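Local structure of putative histidinol-phosphate aminotransferase (3P1T) at residues A[36-41]-A[234-239]; A[73-78]-A[227-232]; A[259-264]-A[325-330]. The protein probably catalyses the pyridoxal-phosphate-dependent transamination of L-histidinol phosphate with 2-oxoglutarate, a step of histidine biosynthesis. One frame throughout, in Å; residues are numbered along the deposited sequence.

Contacts 1 and 2 are neighbours, with centres about 14 Å apart, and they share helix 231-241: contact 2 uses the loop and first turn that start it, contact 1 its body. Their side chains also touch directly, L234 meeting L73 and V229, L237 meeting L73, and both contacts reach the second subunit. Contact 2 ties the loop leading into this helix to edge strand 71-74 of the seven-stranded sheet and the turn after it; along the chain its two segments fall between those of contact 1. Contact 3 follows both, joining helices 244-267 and 320-333 beside the four-stranded sheet, its centre about 36 Å from either. The group thus samples the dimer-facing side of the large domain and the small domain.

Contact 1 (A[36-41]-A[234-239]); sequences AAIAAA and LHALEA
In H235 the first torsion sets CG anti to the carbonyl carbon (chi1 -74°), and the second (chi2 82°) turns the imidazole so that the CB of A41 lies over one of its faces. In I38 CG1 is also anti to the carbonyl carbon, and it approaches A236 although the CA-CB bond of I38 runs past the opposite helix rather than at it.

Three separate meetings follow. The methyl of A41 lies over the CG-ND1 side of the ring, its CB 3.6 Å from H235 CG, an alkyl-on-face contact. One turn before A41 and one turn after H235, A37 and A239 meet methyl to methyl, CB to CB at 3.8 Å. On the other flank, CG1 of I38 comes to 3.9 Å from CB of A236, with CD1 of the same isoleucine equally close. Five of the six touching residues are thus alanine or isoleucine, and the sixth offers a ring face.

The small side chains are consistent with the short separation of the helix segments, whose axes approach to 8.4 Å and run nearly antiparallel, at 155°. The polar ring atom has a partner within its own helix: ND1 of H235 is hydrogen-bonded to the O of T231, one turn earlier, which anchors the imidazole while its face receives A41. The surface of H235 is shared with helix 52-64, where it touches A52 and R55. On the isoleucine flank the subunit boundary is close: I38 packs on I38 of the second subunit, and A236 on L232 of that subunit.

The arrangement is an alanine-rich antiparallel helix pair in which helix 32-41, from the N-terminal part of the chain, lies against helix 231-241 beside the dimer interface of a fold-type I pyridoxal-phosphate aminotransferase.

Contact 2 (A[73-78]-A[227-232]); sequences LVRGID and CNVGTL
The guanidinium of R75 has the CG2 methyl of V229 over one face and the backbone O of N228 at its edge, near the plane. R75 is the central residue of an inverse gamma turn, closed by a weak G76 N to V74 O bond, through which strand 71-74, at the edge of the large-domain sheet of this fold-type I aminotransferase, passes into helix 76-87.

The edge contact is itself weak: NH1 of R75 lies 3.1 Å from O of N228, but the N-H points well off that oxygen, with an angle of 120°. The firmer hold on the group comes from D233, which forms a salt bridge with NH2. Close to NH1 stands the NH1 of R75 in the second subunit, so like charges face each other at the dimer boundary, and the acceptors around them would be expected to offset that repulsion. The other flat group, the carboxamide of N228, gives its ND2 to E79 OE1, which also accepts from the backbone N of R75 and so links the two segments.

Beside the guanidinium, L73 and V229 cross at about a right angle, CD2 to CG2 at 3.9 Å. A water completes the join: it accepts from R75 NH1 at 3.2 Å and from the backbone N of G230, the N-cap of helix 231-241, at 2.8 Å.

Contact 3 (A[259-264]-A[325-330]); sequences RRVADA and RLLAAL. With SO4 (sulfate ion), chain E.
L327 points toward helix 244-267 and touches R260, V261 and A264 with its two methyls. CG of L327 is anti to the carbonyl carbon (chi1 -69°); beyond it, CD1 is nearest R260 NH1 but also lies near A264 CB, while CD2 meets A264 and V261. The leucine and R260 cross obliquely: CD1 stands 3.6 Å above the guanidinium plane, displaced toward the rim. It therefore covers part of one face and leaves the polar edge to other partners, among them D324, which makes a salt bridge with NH2, and Q257, which accepts from NE.

CD2 of L327 lies 3.8 Å from CB of A264 and also reaches V261, whose CG1 is 4.2 Å away. That same CG1 meets CD2 of L326 at 4.2 Å, and here the two side chains stand at about a right angle. L326, on which V261 packs, continues inward to I299, V301 and I315 and so joins the helix pair to the four-stranded sheet of the small domain. The segments run almost parallel, at 5°, with axes 10.9 Å apart, a spacing bridged mainly by L327.

On the far side of helix 244-267, away from L327, R259 reaches forward one turn along its own helix. Its NH1 makes a salt bridge with OD1 of D263 at 3.1 Å, the oxygen lying in the guanidinium plane. The same group holds a sulfate, probably from the crystallisation liquor, with NH2 3.0 Å from its O2 and NH1 bonded to its O3.

Cohesion between the two segments therefore comes from leucine, valine and alanine and from the guanidinium face of R260 against L327 CD1, while the N-H groups of R259 and R260 turn to carboxylates, an amide oxygen and the sulfate.

Contact 1 (A[36-41]-A[234-239])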
loop_
_atom_site.group_PDB
_atom_site.type_symbol
_atom_site.label_atom_id
_atom_site.label_comp_id
_atom_site.label_asym_id
_atom_site.label_seq_id
_atom_site.Cartn_x
_atom_site.Cartn_y
_atom_site.Cartn_z
ATOM N N ALA A 36 1.890 21.197 5.541
ATOM C CA ALA A 36 0.664 21.933 5.194
ATOM C C ALA A 36 -0.122 21.209 4.104
ATOM O O ALA A 36 -1.339 21.117 4.231
ATOM C CB ALA A 36 1.005 23.333 4.749
ATOM N N ALA A 37 0.565 20.656 3.063
ATOM C CA ALA A 37 -0.083 19.880 1.979
ATOM C C ALA A 37 -0.845 18.675 2.552
ATOM O O ALA A 37 -1.970 18.393 2.109
ATOM C CB ALA A 37 0.947 19.408 0.950
ATOM N N ILE A 38 -0.243 18.011 3.577
ATOM C CA ILE A 38 -0.810 16.842 4.257
ATOM C C ILE A 38 -2.047 17.306 5.062
ATOM O O ILE A 38 -3.114 16.716 4.912
ATOM C CB ILE A 38 0.244 16.092 5.128
ATOM C CG1 ILE A 38 1.369 15.497 4.245
ATOM C CG2 ILE A 38 -0.417 14.970 5.941
ATOM C CD1 ILE A 38 2.622 15.036 5.019
ATOM N N ALA A 39 -1.926 18.390 5.842
ATOM C CA ALA A 39 -3.014 18.961 6.659
ATOM C C ALA A 39 -4.240 19.331 5.819
ATOM O O ALA A 39 -5.378 19.217 6.290
ATOM C CB ALA A 39 -2.519 20.196 7.391
ATOM N N ALA A 40 -4.011 19.778 4.584
ATOM C CA ALA A 40 -5.076 20.151 3.659
ATOM C C ALA A 40 -5.750 18.902 3.073
ATOM O O ALA A 40 -6.979 18.886 2.920
ATOM C CB ALA A 40 -4.504 21.016 2.550
ATOM N N ALA A 41 -4.950 17.849 2.765
ATOM C CA ALA A 41 -5.488 16.605 2.231
ATOM C C ALA A 41 -6.288 15.851 3.294
ATOM O O ALA A 41 -7.193 15.096 2.945
ATOM C CB ALA A 41 -4.386 15.731 1.691
ATOM N N LEU A 234 -0.246 10.591 -1.512
ATOM C CA LEU A 234 -0.181 11.286 -2.807
ATOM C C LEU A 234 0.090 12.797 -2.643
ATOM O O LEU A 234 0.972 13.314 -3.330
ATOM C CB LEU A 234 -1.464 11.097 -3.624
ATOM C CG LEU A 234 -1.724 9.722 -4.256
ATOM C CD1 LEU A 234 -3.116 9.665 -4.793
ATOM C CD2 LEU A 234 -0.748 9.416 -5.353
ATOM N N HIS A 235 -0.620 13.493 -1.728
ATOM C CA HIS A 235 -0.377 14.930 -1.504
ATOM C C HIS A 235 0.978 15.164 -0.844
ATOM O O HIS A 235 1.599 16.192 -1.099
ATOM C CB HIS A 235 -1.485 15.583 -0.681
ATOM C CG HIS A 235 -2.734 15.758 -1.491
ATOM N ND1 HIS A 235 -3.632 14.719 -1.667
ATOM C CD2 HIS A 235 -3.143 16.810 -2.234
ATOM C CE1 HIS A 235 -4.571 15.185 -2.470
ATOM N NE2 HIS A 235 -4.317 16.435 -2.843
ATOM N N ALA A 236 1.454 14.194 -0.053
ATOM C CA ALA A 236 2.760 14.264 0.588
ATOM C C ALA A 236 3.862 14.195 -0.481
ATOM O O ALA A 236 4.679 15.129 -0.590
ATOM C CB ALA A 236 2.910 13.144 1.602
ATOM N N LEU A 237 3.808 13.140 -1.331
ATOM C CA LEU A 237 4.749 12.911 -2.418
ATOM C C LEU A 237 4.788 14.111 -3.364
ATOM O O LEU A 237 5.888 14.585 -3.701
ATOM C CB LEU A 237 4.395 11.633 -3.188
ATOM C CG LEU A 237 5.262 11.320 -4.405
ATOM C CD1 LEU A 237 6.695 11.128 -4.021
ATOM C CD2 LEU A 237 4.759 10.118 -5.128
ATOM N N GLU A 238 3.603 14.628 -3.746
ATOM C CA GLU A 238 3.498 15.778 -4.634
ATOM C C GLU A 238 4.291 16.990 -4.093
ATOM O O GLU A 238 5.009 17.626 -4.864
ATOM C CB GLU A 238 2.040 16.151 -4.822
ATOM C CG GLU A 238 1.840 17.269 -5.814
ATOM C CD GLU A 238 0.395 17.596 -6.084
ATOM O OE1 GLU A 238 -0.409 17.604 -5.120
ATOM O OE2 GLU A 238 0.072 17.858 -7.267
ATOM N N ALA A 239 4.172 17.281 -2.779
ATOM C CA ALA A 239 4.867 18.376 -2.110
ATOM C C ALA A 239 6.362 18.098 -2.013
ATOM O O ALA A 239 7.151 19.022 -2.179
ATOM C CB ALA A 239 4.286 18.594 -0.724
#

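Contact 2 (A[73-78]-A[227-232])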
loop_
_atom_site.group_PDB
_atom_site.type_symbol
_atom_site.label_atom_id
_atom_site.label_comp_id
_atom_site.label_asym_id
_atom_site.label_seq_id
_atom_site.Cartn_x
_atom_site.Cartn_y
_atom_site.Cartn_z
ATOM N N LEU A 73 4.224 3.930 -9.810
ATOM C CA LEU A 73 4.314 4.336 -8.401
ATOM C C LEU A 73 4.084 3.080 -7.551
ATOM O O LEU A 73 3.105 2.363 -7.783
ATOM C CB LEU A 73 3.314 5.473 -8.079
ATOM C CG LEU A 73 3.246 5.991 -6.613
ATOM C CD1 LEU A 73 4.586 6.555 -6.124
ATOM C CD2 LEU A 73 2.202 7.064 -6.473
ATOM N N VAL A 74 5.016 2.763 -6.640
ATOM C CA VAL A 74 4.945 1.514 -5.877
ATOM C C VAL A 74 5.126 1.729 -4.368
ATOM O O VAL A 74 5.710 2.727 -3.931
ATOM C CB VAL A 74 6.012 0.496 -6.383
ATOM C CG1 VAL A 74 5.683 -0.013 -7.773
ATOM C CG2 VAL A 74 7.426 1.068 -6.335
ATOM N N ARG A 75 4.659 0.744 -3.586
ATOM C CA ARG A 75 4.819 0.691 -2.140
ATOM C C ARG A 75 6.226 0.133 -1.804
ATOM O O ARG A 75 6.351 -1.005 -1.297
ATOM C CB ARG A 75 3.715 -0.167 -1.517
ATOM C CG ARG A 75 3.483 0.101 -0.040
ATOM C CD ARG A 75 2.271 0.982 0.080
ATOM N NE ARG A 75 2.601 2.305 0.574
ATOM C CZ ARG A 75 1.751 3.317 0.612
ATOM N NH1 ARG A 75 0.516 3.179 0.140
ATOM N NH2 ARG A 75 2.135 4.485 1.090
ATOM N N GLY A 76 7.258 0.917 -2.159
ATOM C CA GLY A 76 8.653 0.587 -1.910
ATOM C C GLY A 76 9.224 -0.523 -2.758
ATOM O O GLY A 76 8.586 -1.019 -3.705
ATOM N N ILE A 77 10.445 -0.929 -2.394
ATOM C CA ILE A 77 11.207 -1.945 -3.107
ATOM C C ILE A 77 10.497 -3.324 -2.979
ATOM O O ILE A 77 10.603 -4.110 -3.925
ATOM C CB ILE A 77 12.704 -1.966 -2.636
ATOM C CG1 ILE A 77 13.619 -2.861 -3.520
ATOM C CG2 ILE A 77 12.861 -2.262 -1.160
ATOM C CD1 ILE A 77 13.602 -2.614 -5.033
ATOM N N ASP A 78 9.713 -3.584 -1.895
ATOM C CA ASP A 78 8.990 -4.872 -1.757
ATOM C C ASP A 78 7.964 -5.038 -2.876
ATOM O O ASP A 78 7.989 -6.078 -3.532
ATOM C CB ASP A 78 8.299 -5.042 -0.385
ATOM C CG ASP A 78 9.195 -5.311 0.815
ATOM O OD1 ASP A 78 10.420 -5.031 0.729
ATOM O OD2 ASP A 78 8.663 -5.715 1.871
ATOM N N CYS A 227 -6.462 2.102 -5.835
ATOM C CA CYS A 227 -6.135 3.141 -4.860
ATOM C C CYS A 227 -4.980 2.644 -3.951
ATOM O O CYS A 227 -5.023 2.746 -2.710
ATOM C CB CYS A 227 -7.389 3.526 -4.065
ATOM S SG CYS A 227 -7.186 4.924 -2.916
ATOM N N ASN A 228 -3.946 2.080 -4.602
ATOM C CA ASN A 228 -2.762 1.522 -3.952
ATOM C C ASN A 228 -2.073 2.567 -3.044
ATOM O O ASN A 228 -1.615 2.226 -1.943
ATOM C CB ASN A 228 -1.801 1.007 -5.015
ATOM C CG ASN A 228 -0.601 0.253 -4.493
ATOM O OD1 ASN A 228 -0.664 -0.571 -3.564
ATOM N ND2 ASN A 228 0.520 0.485 -5.144
ATOM N N VAL A 229 -2.021 3.833 -3.501
ATOM C CA VAL A 229 -1.444 4.974 -2.768
ATOM C C VAL A 229 -2.576 5.987 -2.504
ATOM O O VAL A 229 -3.138 6.564 -3.429
ATOM C CB VAL A 229 -0.240 5.601 -3.510
ATOM C CG1 VAL A 229 0.351 6.763 -2.719
ATOM C CG2 VAL A 229 0.826 4.550 -3.779
ATOM N N GLY A 230 -2.929 6.132 -1.245
ATOM C CA GLY A 230 -4.011 7.002 -0.799
ATOM C C GLY A 230 -3.771 8.487 -0.940
ATOM O O GLY A 230 -2.661 8.931 -1.232
ATOM N N THR A 231 -4.821 9.261 -0.699
ATOM C CA THR A 231 -4.838 10.719 -0.814
ATOM C C THR A 231 -3.770 11.407 0.084
ATOM O O THR A 231 -3.170 12.373 -0.380
ATOM C CB THR A 231 -6.230 11.267 -0.496
ATOM O OG1 THR A 231 -6.159 12.695 -0.457
ATOM C CG2 THR A 231 -6.798 10.743 0.802
ATOM N N LEU A 232 -3.510 10.916 1.314
ATOM C CA LEU A 232 -2.507 11.541 2.194
ATOM C C LEU A 232 -1.082 11.345 1.629
ATOM O O LEU A 232 -0.327 12.318 1.534
ATOM C CB LEU A 232 -2.580 11.003 3.642
ATOM C CG LEU A 232 -3.863 11.267 4.417
ATOM C CD1 LEU A 232 -3.851 10.536 5.743
ATOM C CD2 LEU A 232 -4.100 12.767 4.601
HETATM O O HOH W 1 -1.763 5.156 1.061
#

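Contact 3 (A[259-264]-A[325-330])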
loop_
_atom_site.group_PDB
_atom_site.type_symbol
_atom_site.label_atom_id
_atom_site.label_comp_id
_atom_site.label_asym_id
_atom_site.label_seq_id
_atom_site.Cartn_x
_atom_site.Cartn_y
_atom_site.Cartn_z
ATOM N N ARG A 259 32.230 12.891 4.811
ATOM C CA ARG A 259 33.655 13.126 4.678
ATOM C C ARG A 259 34.265 13.344 6.083
ATOM O O ARG A 259 35.271 12.695 6.403
ATOM C CB ARG A 259 33.903 14.316 3.729
ATOM C CG ARG A 259 35.362 14.798 3.589
ATOM C CD ARG A 259 36.376 13.719 3.237
ATOM N NE ARG A 259 36.117 13.092 1.948
ATOM C CZ ARG A 259 36.533 11.878 1.626
ATOM N NH1 ARG A 259 37.196 11.139 2.510
ATOM N NH2 ARG A 259 36.257 11.372 0.430
ATOM N N ARG A 260 33.619 14.185 6.928
ATOM C CA ARG A 260 34.051 14.462 8.302
ATOM C C ARG A 260 34.120 13.164 9.123
ATOM O O ARG A 260 35.168 12.872 9.688
ATOM C CB ARG A 260 33.126 15.487 9.012
ATOM C CG ARG A 260 33.389 15.577 10.530
ATOM C CD ARG A 260 32.800 16.780 11.213
ATOM N NE ARG A 260 31.472 16.529 11.760
ATOM C CZ ARG A 260 31.204 16.439 13.059
ATOM N NH1 ARG A 260 32.174 16.578 13.959
ATOM N NH2 ARG A 260 29.959 16.239 13.471
ATOM N N VAL A 261 33.015 12.400 9.182
ATOM C CA VAL A 261 32.914 11.181 9.985
ATOM C C VAL A 261 33.957 10.138 9.503
ATOM O O VAL A 261 34.680 9.609 10.352
ATOM C CB VAL A 261 31.467 10.619 9.976
ATOM C CG1 VAL A 261 31.392 9.238 10.618
ATOM C CG2 VAL A 261 30.533 11.569 10.704
ATOM N N ALA A 262 34.071 9.897 8.171
ATOM C CA ALA A 262 35.032 8.944 7.615
ATOM C C ALA A 262 36.491 9.332 7.981
ATOM O O ALA A 262 37.239 8.481 8.476
ATOM C CB ALA A 262 34.874 8.850 6.103
ATOM N N ASP A 263 36.876 10.613 7.788
ATOM C CA ASP A 263 38.234 11.078 8.086
ATOM C C ASP A 263 38.538 11.019 9.590
ATOM O O ASP A 263 39.626 10.570 9.965
ATOM C CB ASP A 263 38.448 12.508 7.561
ATOM C CG ASP A 263 38.529 12.666 6.040
ATOM O OD1 ASP A 263 38.505 11.626 5.319
ATOM O OD2 ASP A 263 38.680 13.821 5.572
ATOM N N ALA A 264 37.585 11.441 10.445
ATOM C CA ALA A 264 37.757 11.444 11.905
ATOM C C ALA A 264 37.906 10.022 12.461
ATOM O O ALA A 264 38.810 9.795 13.277
ATOM C CB ALA A 264 36.590 12.141 12.582
ATOM N N ARG A 325 28.131 13.446 18.607
ATOM C CA ARG A 325 27.849 12.472 19.669
ATOM C C ARG A 325 28.516 11.121 19.361
ATOM O O ARG A 325 29.198 10.572 20.238
ATOM C CB ARG A 325 26.330 12.297 19.862
ATOM C CG ARG A 325 25.654 13.493 20.553
ATOM C CD ARG A 325 24.818 13.090 21.758
ATOM N NE ARG A 325 25.578 12.200 22.637
ATOM C CZ ARG A 325 25.154 11.020 23.079
ATOM N NH1 ARG A 325 23.922 10.600 22.803
ATOM N NH2 ARG A 325 25.938 10.272 23.842
ATOM N N LEU A 326 28.353 10.627 18.107
ATOM C CA LEU A 326 28.933 9.374 17.643
ATOM C C LEU A 326 30.450 9.412 17.696
ATOM O O LEU A 326 31.064 8.477 18.227
ATOM C CB LEU A 326 28.500 9.015 16.214
ATOM C CG LEU A 326 29.244 7.790 15.679
ATOM C CD1 LEU A 326 28.378 6.567 15.698
ATOM C CD2 LEU A 326 30.000 8.071 14.387
ATOM N N LEU A 327 31.053 10.472 17.126
ATOM C CA LEU A 327 32.510 10.599 17.077
ATOM C C LEU A 327 33.110 10.673 18.494
ATOM O O LEU A 327 34.151 10.052 18.729
ATOM C CB LEU A 327 32.937 11.820 16.240
ATOM C CG LEU A 327 32.675 11.730 14.718
ATOM C CD1 LEU A 327 32.960 13.040 14.048
ATOM C CD2 LEU A 327 33.482 10.623 14.049
ATOM N N ALA A 328 32.434 11.357 19.440
ATOM C CA ALA A 328 32.923 11.485 20.822
ATOM C C ALA A 328 32.898 10.128 21.534
ATOM O O ALA A 328 33.853 9.795 22.234
ATOM C CB ALA A 328 32.102 12.503 21.590
ATOM N N ALA A 329 31.850 9.326 21.297
ATOM C CA ALA A 329 31.705 7.985 21.873
ATOM C C ALA A 329 32.746 7.016 21.319
ATOM O O ALA A 329 33.348 6.300 22.109
ATOM C CB ALA A 329 30.314 7.440 21.607
ATOM N N LEU A 330 32.976 6.994 19.986
ATOM C CA LEU A 330 33.960 6.083 19.392
ATOM C C LEU A 330 35.391 6.616 19.627
ATOM O O LEU A 330 36.339 5.826 19.563
ATOM C CB LEU A 330 33.696 5.806 17.900
ATOM C CG LEU A 330 32.459 4.934 17.598
ATOM C CD1 LEU A 330 32.198 4.848 16.117
ATOM C CD2 LEU A 330 32.602 3.540 18.154
HETATM S S SO4 E . 37.114 7.702 0.582
HETATM O O1 SO4 E . 37.713 6.476 0.055
HETATM O O2 SO4 E . 36.736 8.572 -0.565
HETATM O O3 SO4 E . 38.106 8.379 1.416
HETATM O O4 SO4 E . 35.931 7.385 1.426
#